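Local structure of immunoreactive 84kD antigen PG93 (Porphyromonas gingivalis, 5M11) at residues H323-G331 / M343-W352; S669-Y677 / V689-C698. The protein probably serves at the cell surface as an essential component of the type-IX secretion system, and binds zinc and calcium ions. All coordinates share one frame; numbering follows the deposited sequence.

Contact 1 of 2, residues H323-G331 / M343-W352. With ZN (zinc ion), chain J.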
# COMPACT_ATOMS: atom_id res chain seq x y z
N HIS A 323 13.34 3.14 -18.53
CA HIS A 323 14.75 3.52 -18.37
C HIS A 323 15.34 3.14 -16.99
O HIS A 323 16.06 3.96 -16.40
CB HIS A 323 14.94 5.04 -18.62
CG HIS A 323 14.39 5.55 -19.92
ND1 HIS A 323 14.78 5.02 -21.14
CD2 HIS A 323 13.51 6.55 -20.15
CE1 HIS A 323 14.12 5.71 -22.06
NE2 HIS A 323 13.34 6.64 -21.51
N GLY A 324 15.04 1.91 -16.54
CA GLY A 324 15.46 1.35 -15.25
C GLY A 324 14.94 2.09 -14.02
O GLY A 324 15.57 2.05 -12.96
N ARG A 325 13.80 2.79 -14.17
CA ARG A 325 13.15 3.61 -13.16
C ARG A 325 11.67 3.32 -13.10
O ARG A 325 11.05 3.00 -14.13
CB ARG A 325 13.33 5.11 -13.46
CG ARG A 325 14.57 5.73 -12.88
CD ARG A 325 14.89 7.06 -13.52
NE ARG A 325 16.16 7.60 -13.02
CZ ARG A 325 17.34 7.42 -13.62
NH1 ARG A 325 17.42 6.75 -14.76
NH2 ARG A 325 18.44 7.92 -13.07
N LEU A 326 11.09 3.47 -11.90
CA LEU A 326 9.65 3.34 -11.68
C LEU A 326 9.08 4.74 -11.62
O LEU A 326 9.70 5.62 -11.02
CB LEU A 326 9.36 2.54 -10.39
CG LEU A 326 7.89 2.31 -9.99
CD1 LEU A 326 7.29 1.13 -10.70
CD2 LEU A 326 7.78 2.10 -8.50
N TYR A 327 7.95 4.97 -12.28
CA TYR A 327 7.24 6.24 -12.30
C TYR A 327 5.87 5.97 -11.71
O TYR A 327 5.19 5.07 -12.18
CB TYR A 327 7.17 6.83 -13.73
CG TYR A 327 8.51 7.12 -14.38
CD1 TYR A 327 8.99 8.42 -14.50
CD2 TYR A 327 9.30 6.09 -14.91
CE1 TYR A 327 10.22 8.69 -15.10
CE2 TYR A 327 10.53 6.35 -15.51
CZ TYR A 327 10.98 7.65 -15.60
OH TYR A 327 12.19 7.90 -16.19
N ALA A 328 5.50 6.67 -10.65
CA ALA A 328 4.22 6.47 -9.99
C ALA A 328 3.49 7.77 -9.68
O ALA A 328 4.12 8.78 -9.31
CB ALA A 328 4.42 5.68 -8.72
N ALA A 329 2.16 7.73 -9.84
CA ALA A 329 1.21 8.82 -9.59
C ALA A 329 0.28 8.38 -8.48
O ALA A 329 -0.28 7.29 -8.54
CB ALA A 329 0.42 9.14 -10.86
N SER A 330 0.14 9.21 -7.46
CA SER A 330 -0.67 8.83 -6.32
C SER A 330 -2.13 9.27 -6.46
O SER A 330 -3.01 8.46 -6.20
CB SER A 330 -0.06 9.36 -5.03
OG SER A 330 -0.08 10.77 -4.95
N GLY A 331 -2.34 10.54 -6.87
CA GLY A 331 -3.62 11.25 -7.02
C GLY A 331 -4.82 10.42 -7.42
O GLY A 331 -4.69 9.50 -8.24
N MET A 343 1.34 14.14 -6.16
CA MET A 343 2.55 13.43 -5.78
C MET A 343 3.04 12.54 -6.93
O MET A 343 2.30 11.70 -7.46
CB MET A 343 2.31 12.61 -4.49
CG MET A 343 3.46 11.73 -4.05
SD MET A 343 4.84 12.57 -3.24
CE MET A 343 4.09 13.02 -1.65
N VAL A 344 4.30 12.74 -7.31
CA VAL A 344 4.95 11.96 -8.34
C VAL A 344 6.14 11.27 -7.65
O VAL A 344 6.91 11.92 -6.93
CB VAL A 344 5.34 12.79 -9.60
CG1 VAL A 344 6.01 11.92 -10.65
CG2 VAL A 344 4.13 13.49 -10.20
N LYS A 345 6.25 9.96 -7.81
CA LYS A 345 7.31 9.21 -7.17
C LYS A 345 8.13 8.47 -8.20
O LYS A 345 7.57 7.77 -9.04
CB LYS A 345 6.72 8.24 -6.16
CG LYS A 345 6.20 8.92 -4.92
CD LYS A 345 5.20 8.07 -4.17
CE LYS A 345 3.92 7.87 -4.93
NZ LYS A 345 3.10 6.86 -4.26
N LEU A 346 9.47 8.62 -8.13
CA LEU A 346 10.42 7.94 -9.01
C LEU A 346 11.37 7.13 -8.17
O LEU A 346 11.92 7.66 -7.19
CB LEU A 346 11.21 8.91 -9.90
CG LEU A 346 10.52 10.05 -10.65
CD1 LEU A 346 11.41 10.52 -11.75
CD2 LEU A 346 9.17 9.65 -11.26
N TYR A 347 11.54 5.83 -8.52
CA TYR A 347 12.43 4.92 -7.79
C TYR A 347 13.55 4.42 -8.70
O TYR A 347 13.31 3.84 -9.75
CB TYR A 347 11.63 3.76 -7.17
CG TYR A 347 12.45 2.87 -6.24
CD1 TYR A 347 13.07 3.40 -5.11
CD2 TYR A 347 12.55 1.50 -6.46
CE1 TYR A 347 13.81 2.59 -4.25
CE2 TYR A 347 13.26 0.68 -5.60
CZ TYR A 347 13.90 1.23 -4.50
OH TYR A 347 14.60 0.41 -3.64
N ASP A 348 14.77 4.71 -8.28
CA ASP A 348 16.05 4.43 -8.93
C ASP A 348 16.42 2.94 -8.96
O ASP A 348 17.20 2.51 -9.81
CB ASP A 348 17.14 5.18 -8.14
CG ASP A 348 18.44 5.43 -8.86
OD1 ASP A 348 18.39 5.88 -10.04
OD2 ASP A 348 19.50 5.26 -8.23
N GLY A 349 15.88 2.20 -8.00
CA GLY A 349 16.19 0.80 -7.76
C GLY A 349 16.84 0.72 -6.40
O GLY A 349 17.00 -0.37 -5.84
N ASN A 350 17.20 1.91 -5.83
CA ASN A 350 17.80 2.07 -4.50
C ASN A 350 17.18 3.26 -3.76
O ASN A 350 16.69 3.07 -2.64
CB ASN A 350 19.34 2.17 -4.55
CG ASN A 350 19.88 3.13 -5.59
OD1 ASN A 350 19.98 2.79 -6.77
ND2 ASN A 350 20.27 4.33 -5.17
N ARG A 351 17.16 4.49 -4.37
CA ARG A 351 16.59 5.68 -3.72
C ARG A 351 15.35 6.24 -4.46
O ARG A 351 15.15 5.94 -5.63
CB ARG A 351 17.66 6.78 -3.51
CG ARG A 351 18.02 7.64 -4.73
CD ARG A 351 18.04 9.15 -4.43
NE ARG A 351 18.92 9.48 -3.30
CZ ARG A 351 19.50 10.66 -3.10
NH1 ARG A 351 19.33 11.65 -3.97
NH2 ARG A 351 20.28 10.85 -2.04
N TRP A 352 14.52 7.02 -3.75
CA TRP A 352 13.29 7.67 -4.24
C TRP A 352 13.49 9.16 -4.46
O TRP A 352 14.26 9.81 -3.75
CB TRP A 352 12.13 7.51 -3.24
CG TRP A 352 11.54 6.14 -3.14
CD1 TRP A 352 11.95 5.12 -2.32
CD2 TRP A 352 10.40 5.63 -3.87
NE1 TRP A 352 11.13 4.02 -2.48
CE2 TRP A 352 10.20 4.30 -3.45
CE3 TRP A 352 9.54 6.18 -4.84
CZ2 TRP A 352 9.18 3.50 -3.99
CZ3 TRP A 352 8.53 5.39 -5.36
CH2 TRP A 352 8.35 4.07 -4.93
ZN ZN J . 16.80 4.77 -21.13
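Leu346, with CG anti to its carbonyl carbon (chi1 -46°), sends its CD2 methyl obliquely against the ring of Tyr327, where it lies 3.5 Å from Tyr327 CD1. The ring leaves strand 325-329 on the same face, and its far end reaches beyond the sheet: OH is hydrogen-bonded to Pro383 O, and the ring packs edge-to-face on Phe386. A tyrosine suits this place because its body is apolar and its tip can bond a carbonyl.

On the other face, Leu326 holds CG anti to its own N (chi1 179°), which carries CD2 to 4.1 Å from Trp352 CH2, while one face of that indole takes Tyr347 CD1. Beside them, the small Ala328 is paired with the long Lys345, whose NZ makes a salt bridge with Asp313 and a hydrogen bond to Asp315 O.

Between the faces runs an antiparallel ladder. Ala328 N gives to Lys345 O at 2.8 Å and Lys345 N to Ala328 O at 2.9 Å; Leu326 and Tyr347 exchange a second such pair, and Ser330 N reaches Met343 O at 3.3 Å. Where the two strands meet their turns, Arg325 and Asp348 lie side by side in a long salt bridge: Arg325 NH2 is 3.7 Å from Asp348 OD1, and no N-H points at that out-of-plane oxygen. Just before the strand, His323 ND1 binds a zinc ion at 2.0 Å.

The peptide ladder thus holds the strands together, Tyr327/Leu346 and Leu326/Trp352 pack apolar groups on opposite faces, Asp313 and Asp315 O satisfy the buried, probably charged ammonium of Lys345, and beside the turns only charges attract.

Contact 2 of 2, residues S669-Y677 / V689-C698. With CA (calcium ion), chain K.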
# COMPACT_ATOMS: atom_id res chain seq x y z
N SER A 669 26.18 -15.59 -13.65
CA SER A 669 25.85 -16.18 -12.34
C SER A 669 24.32 -16.38 -12.14
O SER A 669 23.88 -16.62 -11.01
CB SER A 669 26.45 -15.35 -11.20
OG SER A 669 27.87 -15.38 -11.24
N GLU A 670 23.54 -16.34 -13.24
CA GLU A 670 22.08 -16.47 -13.20
C GLU A 670 21.62 -17.84 -12.66
O GLU A 670 20.60 -17.90 -11.95
CB GLU A 670 21.43 -16.16 -14.57
CG GLU A 670 21.84 -17.05 -15.74
CD GLU A 670 20.84 -17.01 -16.89
OE1 GLU A 670 19.75 -17.61 -16.75
OE2 GLU A 670 21.16 -16.38 -17.93
N LEU A 671 22.37 -18.92 -12.93
CA LEU A 671 22.01 -20.24 -12.42
C LEU A 671 22.94 -20.66 -11.28
O LEU A 671 22.72 -21.72 -10.69
CB LEU A 671 22.01 -21.29 -13.53
CG LEU A 671 20.86 -21.23 -14.55
CD1 LEU A 671 20.97 -22.38 -15.53
CD2 LEU A 671 19.49 -21.26 -13.89
N ASP A 672 23.92 -19.82 -10.93
CA ASP A 672 24.87 -20.08 -9.85
C ASP A 672 24.19 -20.16 -8.47
O ASP A 672 24.80 -20.62 -7.51
CB ASP A 672 25.96 -18.99 -9.82
CG ASP A 672 27.06 -19.09 -10.87
OD1 ASP A 672 28.07 -18.35 -10.75
OD2 ASP A 672 26.89 -19.86 -11.85
N GLY A 673 22.92 -19.74 -8.41
CA GLY A 673 22.15 -19.76 -7.17
C GLY A 673 21.13 -20.87 -7.00
O GLY A 673 20.31 -20.80 -6.08
N VAL A 674 21.16 -21.92 -7.84
CA VAL A 674 20.17 -23.00 -7.71
C VAL A 674 20.54 -23.87 -6.47
O VAL A 674 21.72 -24.06 -6.21
CB VAL A 674 19.99 -23.83 -9.02
CG1 VAL A 674 18.92 -24.91 -8.85
CG2 VAL A 674 19.63 -22.93 -10.20
N TYR A 675 19.52 -24.33 -5.70
CA TYR A 675 19.70 -25.18 -4.52
C TYR A 675 18.43 -26.00 -4.16
O TYR A 675 17.33 -25.60 -4.52
CB TYR A 675 20.15 -24.34 -3.31
CG TYR A 675 19.14 -23.34 -2.81
CD1 TYR A 675 18.46 -23.54 -1.61
CD2 TYR A 675 18.93 -22.14 -3.49
CE1 TYR A 675 17.57 -22.59 -1.12
CE2 TYR A 675 18.05 -21.17 -3.00
CZ TYR A 675 17.36 -21.41 -1.81
OH TYR A 675 16.46 -20.48 -1.35
N VAL A 676 18.61 -27.13 -3.47
CA VAL A 676 17.51 -28.01 -3.03
C VAL A 676 17.43 -27.96 -1.53
O VAL A 676 18.46 -28.04 -0.85
CB VAL A 676 17.62 -29.50 -3.47
CG1 VAL A 676 16.25 -30.17 -3.50
CG2 VAL A 676 18.33 -29.68 -4.80
N TYR A 677 16.21 -27.88 -1.00
CA TYR A 677 15.97 -27.90 0.43
C TYR A 677 14.67 -28.65 0.67
O TYR A 677 13.66 -28.40 0.01
CB TYR A 677 15.99 -26.50 1.07
CG TYR A 677 14.84 -25.59 0.71
CD1 TYR A 677 13.72 -25.49 1.53
CD2 TYR A 677 14.89 -24.78 -0.42
CE1 TYR A 677 12.67 -24.62 1.22
CE2 TYR A 677 13.84 -23.93 -0.75
CZ TYR A 677 12.73 -23.85 0.07
OH TYR A 677 11.68 -23.01 -0.27
N VAL A 689 10.74 -32.04 -1.61
CA VAL A 689 11.86 -31.09 -1.84
C VAL A 689 11.42 -29.88 -2.67
O VAL A 689 10.48 -29.97 -3.47
CB VAL A 689 13.15 -31.71 -2.44
CG1 VAL A 689 13.77 -32.74 -1.50
CG2 VAL A 689 12.93 -32.30 -3.83
N THR A 690 12.13 -28.75 -2.49
CA THR A 690 11.92 -27.50 -3.22
C THR A 690 13.22 -27.09 -3.94
O THR A 690 14.26 -26.92 -3.29
CB THR A 690 11.43 -26.39 -2.28
OG1 THR A 690 10.24 -26.83 -1.64
CG2 THR A 690 11.18 -25.04 -3.01
N ILE A 691 13.14 -26.95 -5.29
CA ILE A 691 14.23 -26.43 -6.12
C ILE A 691 14.07 -24.95 -6.06
O ILE A 691 12.98 -24.46 -6.36
CB ILE A 691 14.29 -26.97 -7.59
CG1 ILE A 691 14.16 -28.53 -7.69
CG2 ILE A 691 15.54 -26.46 -8.31
CD1 ILE A 691 15.07 -29.35 -6.81
N ALA A 692 15.10 -24.23 -5.62
CA ALA A 692 15.01 -22.78 -5.51
C ALA A 692 16.23 -22.10 -6.17
O ALA A 692 17.14 -22.80 -6.62
CB ALA A 692 14.88 -22.37 -4.06
N GLY A 693 16.18 -20.76 -6.27
CA GLY A 693 17.20 -19.95 -6.92
C GLY A 693 17.22 -20.10 -8.43
O GLY A 693 18.21 -19.72 -9.07
N LEU A 694 16.13 -20.62 -9.03
CA LEU A 694 16.00 -20.83 -10.46
C LEU A 694 15.69 -19.55 -11.21
O LEU A 694 15.62 -18.47 -10.61
CB LEU A 694 14.85 -21.83 -10.75
CG LEU A 694 15.02 -23.28 -10.32
CD1 LEU A 694 13.74 -23.96 -10.41
CD2 LEU A 694 15.97 -24.00 -11.20
N GLN A 695 15.49 -19.68 -12.54
CA GLN A 695 15.12 -18.61 -13.47
C GLN A 695 13.91 -19.11 -14.24
O GLN A 695 13.93 -20.25 -14.65
CB GLN A 695 16.31 -18.28 -14.41
CG GLN A 695 16.30 -16.87 -14.98
CD GLN A 695 16.92 -15.85 -14.05
OE1 GLN A 695 18.13 -15.60 -14.06
NE2 GLN A 695 16.10 -15.21 -13.24
N ALA A 696 12.83 -18.32 -14.35
CA ALA A 696 11.61 -18.73 -15.05
C ALA A 696 11.90 -19.01 -16.51
O ALA A 696 12.61 -18.23 -17.15
CB ALA A 696 10.55 -17.66 -14.91
N GLY A 697 11.41 -20.15 -17.00
CA GLY A 697 11.60 -20.63 -18.37
C GLY A 697 12.64 -21.74 -18.50
O GLY A 697 12.90 -22.23 -19.60
N CYS A 698 13.25 -22.14 -17.37
CA CYS A 698 14.30 -23.14 -17.31
C CYS A 698 13.74 -24.54 -17.37
O CYS A 698 12.68 -24.82 -16.80
CB CYS A 698 15.12 -22.97 -16.03
SG CYS A 698 16.52 -21.83 -16.19
CA CA K . 18.89 -16.55 -18.72
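Tyr675 and Ala692 form the first of two hydrogen-bonded pairs in this antiparallel hairpin, and both backbone groups of each residue are used. Ala692 N gives to Tyr675 O at 2.8 Å, and Tyr675 N to Ala692 O at 3.0 Å. Tyr677 and Thr690 repeat the exchange, Thr690 N reaching Tyr677 O at 3.0 Å.

The tyrosines then fold back over their partners. Each places CG between its backbone N and carbonyl carbon (chi1 66° and 69°), so that Ala692 CB lies over one face of the Tyr675 ring, 3.8 Å from its centroid, and Thr690 CB lies over a face of the Tyr677 ring; both are CH-pi contacts. The lone methyl of Ala692 fits snugly against its ring, whereas Thr690 lays CB and CG2 along the Tyr677 ring and leaves OG1 for a hydrogen bond with Lys721 NZ.

Past the strands, Gly693 takes a positive phi, which glycine readily accepts, and its CA makes a CH...O contact with Gly673 O so close that no side chain would fit there. Glu670 spends both carboxylate oxygens on the calcium ion, OE1 and OE2 each at 2.4 Å, and Asp743 binds the same ion. Gln695 crosses Glu670 at about a right angle, with Gln695 OE1 3.4 Å from Glu670 CB, while its NE2 has a weak hydrogen bond to Gly662 O.

On the opposite face Val676 and Ile691 lie side by side, with Val674, just before the strand, packing on Ile691; they turn to strands 735-742 and 749-756. Strand 720-722 continues the sheet beyond strand 689-692, an arrangement consistent with a C-terminal beta-sandwich.

How the contacts relate
Contacts 1 and 2 come in series along the chain and do not touch: their centres are 30 Å apart and their nearest atoms about 17 Å. Residues 323-331 and 343-352 supply the middle strands of a four-stranded meander, as in a propeller blade, whereas residues 669-677 and 689-698 supply an edge strand and its neighbour in the C-terminal part. Both carry a metal ligand in the loop preceding the first strand, zinc for contact 1 and calcium for contact 2. Contact 1 also nears another zinc ion, about 6 Å from the side chain of Ser330, which lies about 3 Å from that of Asp315, a zinc ligand together with His340.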